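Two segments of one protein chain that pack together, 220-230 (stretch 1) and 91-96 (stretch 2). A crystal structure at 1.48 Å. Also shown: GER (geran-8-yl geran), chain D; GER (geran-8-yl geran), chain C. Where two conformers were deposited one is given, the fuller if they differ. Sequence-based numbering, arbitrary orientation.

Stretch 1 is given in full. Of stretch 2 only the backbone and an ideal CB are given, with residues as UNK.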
# COMPACT_ATOMS: atom_id res chain seq x y z
N LEU A 220 -8.18 -18.67 -14.99
CA LEU A 220 -7.51 -17.86 -16.00
C LEU A 220 -6.64 -16.74 -15.39
O LEU A 220 -5.48 -16.57 -15.81
CB LEU A 220 -8.53 -17.27 -16.96
CG LEU A 220 -8.01 -16.52 -18.19
CD1 LEU A 220 -7.16 -17.37 -19.11
CD2 LEU A 220 -9.25 -15.96 -18.89
N LEU A 221 -7.20 -16.01 -14.41
CA LEU A 221 -6.46 -14.95 -13.67
C LEU A 221 -5.18 -15.51 -13.05
O LEU A 221 -4.12 -14.90 -13.14
CB LEU A 221 -7.33 -14.29 -12.60
CG LEU A 221 -6.64 -13.24 -11.70
CD1 LEU A 221 -6.06 -12.07 -12.50
CD2 LEU A 221 -7.55 -12.75 -10.61
N TYR A 222 -5.27 -16.68 -12.42
CA TYR A 222 -4.09 -17.30 -11.83
C TYR A 222 -3.03 -17.60 -12.88
O TYR A 222 -1.85 -17.28 -12.70
CB TYR A 222 -4.47 -18.60 -11.10
CG TYR A 222 -3.35 -19.26 -10.32
CD1 TYR A 222 -2.39 -20.04 -10.99
CD2 TYR A 222 -3.26 -19.11 -8.93
CE1 TYR A 222 -1.34 -20.65 -10.28
CE2 TYR A 222 -2.22 -19.72 -8.20
CZ TYR A 222 -1.27 -20.49 -8.88
OH TYR A 222 -0.23 -21.06 -8.17
N CYS A 223 -3.44 -18.26 -13.97
CA CYS A 223 -2.50 -18.62 -15.03
C CYS A 223 -1.89 -17.39 -15.69
O CYS A 223 -0.68 -17.34 -15.91
CB CYS A 223 -3.17 -19.50 -16.08
SG CYS A 223 -3.72 -21.09 -15.42
N GLN A 224 -2.71 -16.38 -15.98
CA GLN A 224 -2.18 -15.13 -16.52
C GLN A 224 -1.19 -14.46 -15.54
O GLN A 224 -0.18 -13.91 -15.95
CB GLN A 224 -3.30 -14.15 -16.86
CG GLN A 224 -4.22 -14.61 -17.99
CD GLN A 224 -5.44 -13.73 -18.11
OE1 GLN A 224 -5.86 -13.10 -17.13
NE2 GLN A 224 -6.02 -13.68 -19.31
N SER A 225 -1.52 -14.49 -14.26
CA SER A 225 -0.64 -13.88 -13.26
C SER A 225 0.71 -14.58 -13.11
O SER A 225 1.73 -13.92 -13.02
CB SER A 225 -1.35 -13.82 -11.90
OG SER A 225 -2.48 -12.96 -11.96
N VAL A 226 0.72 -15.92 -13.07
CA VAL A 226 2.00 -16.62 -12.96
C VAL A 226 2.77 -16.41 -14.26
O VAL A 226 4.00 -16.31 -14.22
CB VAL A 226 1.89 -18.13 -12.64
CG1 VAL A 226 3.24 -18.66 -12.11
CG2 VAL A 226 0.85 -18.38 -11.63
N ALA A 227 2.05 -16.32 -15.38
CA ALA A 227 2.68 -16.10 -16.68
C ALA A 227 3.37 -14.74 -16.80
O ALA A 227 4.40 -14.64 -17.45
CB ALA A 227 1.71 -16.33 -17.82
N ARG A 228 2.85 -13.69 -16.14
CA ARG A 228 3.50 -12.36 -16.21
C ARG A 228 4.99 -12.34 -15.89
O ARG A 228 5.77 -11.79 -16.68
CB ARG A 228 2.77 -11.31 -15.36
CG ARG A 228 1.91 -10.36 -16.15
CD ARG A 228 1.83 -8.98 -15.51
NE ARG A 228 0.83 -8.13 -16.17
CZ ARG A 228 0.95 -6.81 -16.34
NH1 ARG A 228 2.03 -6.17 -15.92
NH2 ARG A 228 -0.02 -6.14 -16.94
N TYR A 229 5.41 -12.93 -14.76
CA TYR A 229 6.82 -12.84 -14.31
C TYR A 229 7.42 -14.16 -13.79
O TYR A 229 8.59 -14.20 -13.39
CB TYR A 229 7.00 -11.75 -13.24
CG TYR A 229 6.27 -10.45 -13.49
CD1 TYR A 229 6.76 -9.50 -14.39
CD2 TYR A 229 5.12 -10.14 -12.76
CE1 TYR A 229 6.07 -8.29 -14.61
CE2 TYR A 229 4.43 -8.96 -12.96
CZ TYR A 229 4.91 -8.03 -13.87
OH TYR A 229 4.19 -6.85 -14.03
N GLY A 230 6.62 -15.23 -13.83
CA GLY A 230 7.06 -16.53 -13.32
C GLY A 230 6.96 -16.60 -11.81
O GLY A 230 6.34 -15.71 -11.17
N UNK A 91 -0.71 -9.35 -3.96
CA UNK A 91 -1.36 -8.85 -5.20
C UNK A 91 -1.25 -9.90 -6.32
O UNK A 91 -0.15 -10.34 -6.62
CB UNK A 91 -0.72 -7.53 -5.65
N UNK A 92 -2.36 -10.29 -6.94
CA UNK A 92 -2.25 -11.07 -8.18
C UNK A 92 -1.55 -10.21 -9.24
O UNK A 92 -1.96 -9.06 -9.52
CB UNK A 92 -3.63 -11.53 -8.67
N UNK A 93 -0.52 -10.77 -9.87
CA UNK A 93 0.26 -10.01 -10.84
C UNK A 93 -0.55 -9.47 -12.03
O UNK A 93 -0.18 -8.44 -12.56
CB UNK A 93 1.39 -10.89 -11.37
N UNK A 94 -1.65 -10.14 -12.42
CA UNK A 94 -2.52 -9.62 -13.51
C UNK A 94 -3.87 -9.20 -12.99
O UNK A 94 -4.86 -9.10 -13.74
CB UNK A 94 -2.71 -10.67 -14.61
N UNK A 95 -3.92 -8.94 -11.68
CA UNK A 95 -5.17 -8.52 -11.05
C UNK A 95 -5.56 -7.07 -11.30
O UNK A 95 -4.81 -6.27 -11.85
CB UNK A 95 -5.07 -8.75 -9.54
N UNK A 96 -6.77 -6.75 -10.87
CA UNK A 96 -7.26 -5.38 -11.04
C UNK A 96 -6.42 -4.33 -10.28
O UNK A 96 -6.23 -3.22 -10.79
CB UNK A 96 -8.72 -5.30 -10.57
C1 GER D . -2.74 -18.73 -20.08
C2 GER D . -2.10 -20.05 -19.56
C3 GER D . -2.82 -21.20 -19.19
C4 GER D . -4.35 -21.28 -19.27
C5 GER D . -2.04 -22.42 -18.68
C6 GER D . -1.95 -23.56 -19.69
C7 GER D . -1.02 -24.53 -19.29
C8 GER D . -0.88 -25.86 -19.70
C9 GER D . -1.83 -26.46 -20.76
C10 GER D . 0.25 -26.72 -19.11
C11 GER D . -0.23 -27.74 -18.06
C12 GER D . 0.75 -28.70 -17.84
C13 GER D . 0.73 -29.82 -17.00
C14 GER D . -0.48 -30.16 -16.13
C15 GER D . 1.95 -30.73 -16.93
C16 GER D . 1.82 -31.88 -17.91
C17 GER D . 2.78 -32.85 -17.67
C18 GER D . 2.64 -34.22 -17.88
C19 GER D . 1.32 -34.80 -18.43
C20 GER D . 3.83 -35.15 -17.55
C1 GER C . 1.25 -18.54 -21.94
C2 GER C . 2.29 -19.27 -21.06
C3 GER C . 2.24 -20.65 -20.80
C4 GER C . 1.14 -21.53 -21.41
C5 GER C . 3.31 -21.31 -19.90
C6 GER C . 3.18 -20.93 -18.41
C7 GER C . 2.36 -21.81 -17.69
C8 GER C . 1.31 -21.47 -16.82
C9 GER C . 0.95 -20.00 -16.62
C10 GER C . 0.48 -22.56 -16.09
C11 GER C . 0.90 -22.96 -14.66
C12 GER C . 0.43 -24.26 -14.43
C13 GER C . -0.10 -24.90 -13.30
C14 GER C . -0.26 -24.18 -11.95
C15 GER C . -0.53 -26.37 -13.44
C16 GER C . -0.24 -27.24 -12.20
C17 GER C . 0.33 -28.47 -12.56
C18 GER C . 0.58 -29.60 -11.78
C19 GER C . 0.25 -29.69 -10.28
C20 GER C . 1.23 -30.82 -12.43

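Position 91 offers little evidence. Its backbone angles (-104/126) are those of a strand, and no atom of stretch 1 lies within 5.5 Å of the ideal CB, so this contact hardly restricts the side chain. The deposited residue is Leu91; its nearest approach to stretch 1 is 8.5 Å, from CB to Ser225 OG, and it makes no contact there.

Position 92 is still extended (-63/129), but here CA-to-CB points toward the helix. The ideal CB lies 3.8 Å from Ser225 OG and 4.5 Å from Leu221 CD2. Beyond it, the methyls of Leu221 and the start of the Tyr222 side chain give a largely apolar surface about one helical turn before Ser225. A long, flexible apolar chain would suit it; leucine or isoleucine could also use part of the surface. The residue is Met92, with chi1 and chi2 both m. Its CE reaches 4.1 Å from Leu221 CG and 4.2 Å from Tyr222 CB, so the end of the chain makes apolar contacts with two successive helix residues.

Position 93 lies at the closest CA approach of the two stretches, 4.7 Å from Ser225 CA to the CA here. CA-to-CB points toward the helix, and the ideal CB is already 3.5 Å from Ser225 O, 3.9 Å from Tyr229 CE2 and 4.2 Å from Arg228 CB. Such close neighbours favour a small side chain, with alanine, serine or glycine the natural candidates. Alanine is found: Ala93 CB sits at the edge of the Tyr229 ring, 3.9 Å from CE2, an apolar contact. The carbonyl of Ala93 contributes too. Water 1 donates a hydrogen bond to Ala93 O at 2.6 Å and is also hydrogen-bonded to Tyr229 OH at 2.9 Å, thereby linking the turn to the end of the tyrosine side chain.

Position 94 (-112/21) is the third residue of a type I turn spanning 92 to 95. Its backbone N donates a hydrogen bond to Ser225 OG (3.0 Å, 153° at the hydrogen), an interaction available to any residue except proline. Ser225 OG in turn donates to Leu221 O at 2.8 Å, so the hydroxyl is an acceptor for the turn and a donor within the helix. CA-to-CB points toward stretch 1, with the ideal CB 3.5 Å from Ser225 OG, and the polar ends of Gln224 and Arg228 lie farther out. Asparagine, aspartate, glutamine or serine would be reasonable. The residue is Asn94, chi1 t, whose amide extends between Gln224 and Arg228.

Position 95 closes the turn through its N, which donates to Met92 O at 2.9 Å, and it occupies the N-cap position before a helix. Phi is negative (-77), so the torsions do not demand glycine. However, an ideal CB would lie only 3.1 Å from Met92 O, which favours a residue without one. Gly95 avoids that crowding, and its N packs 3.9 Å from Leu221 CD1.

Position 96 begins the helix (-62/-36) with CA-to-CB directed away, leaving the choice open. Glu96 is hydrogen-bonded elsewhere in the structure.

Stretch 2 91-96: LMANGE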
# COMPACT_ATOMS: atom_id res chain seq x y z
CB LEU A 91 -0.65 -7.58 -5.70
CG LEU A 91 -0.94 -6.26 -4.95
CD1 LEU A 91 -0.17 -6.23 -3.62
CD2 LEU A 91 -0.60 -5.05 -5.80
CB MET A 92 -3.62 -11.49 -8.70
CG MET A 92 -4.27 -12.59 -7.92
SD MET A 92 -3.48 -14.18 -8.32
CE MET A 92 -4.86 -15.26 -8.63
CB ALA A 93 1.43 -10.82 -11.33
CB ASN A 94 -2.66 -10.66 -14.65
CG ASN A 94 -3.16 -10.04 -15.96
OD1 ASN A 94 -4.12 -10.54 -16.58
ND2 ASN A 94 -2.55 -8.92 -16.37
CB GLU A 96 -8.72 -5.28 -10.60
CG GLU A 96 -9.39 -3.96 -10.99
CD GLU A 96 -9.45 -3.75 -12.50
OE1 GLU A 96 -9.95 -4.65 -13.21
OE2 GLU A 96 -9.00 -2.68 -13.00
O HOH W 1 1.67 -6.61 -12.72
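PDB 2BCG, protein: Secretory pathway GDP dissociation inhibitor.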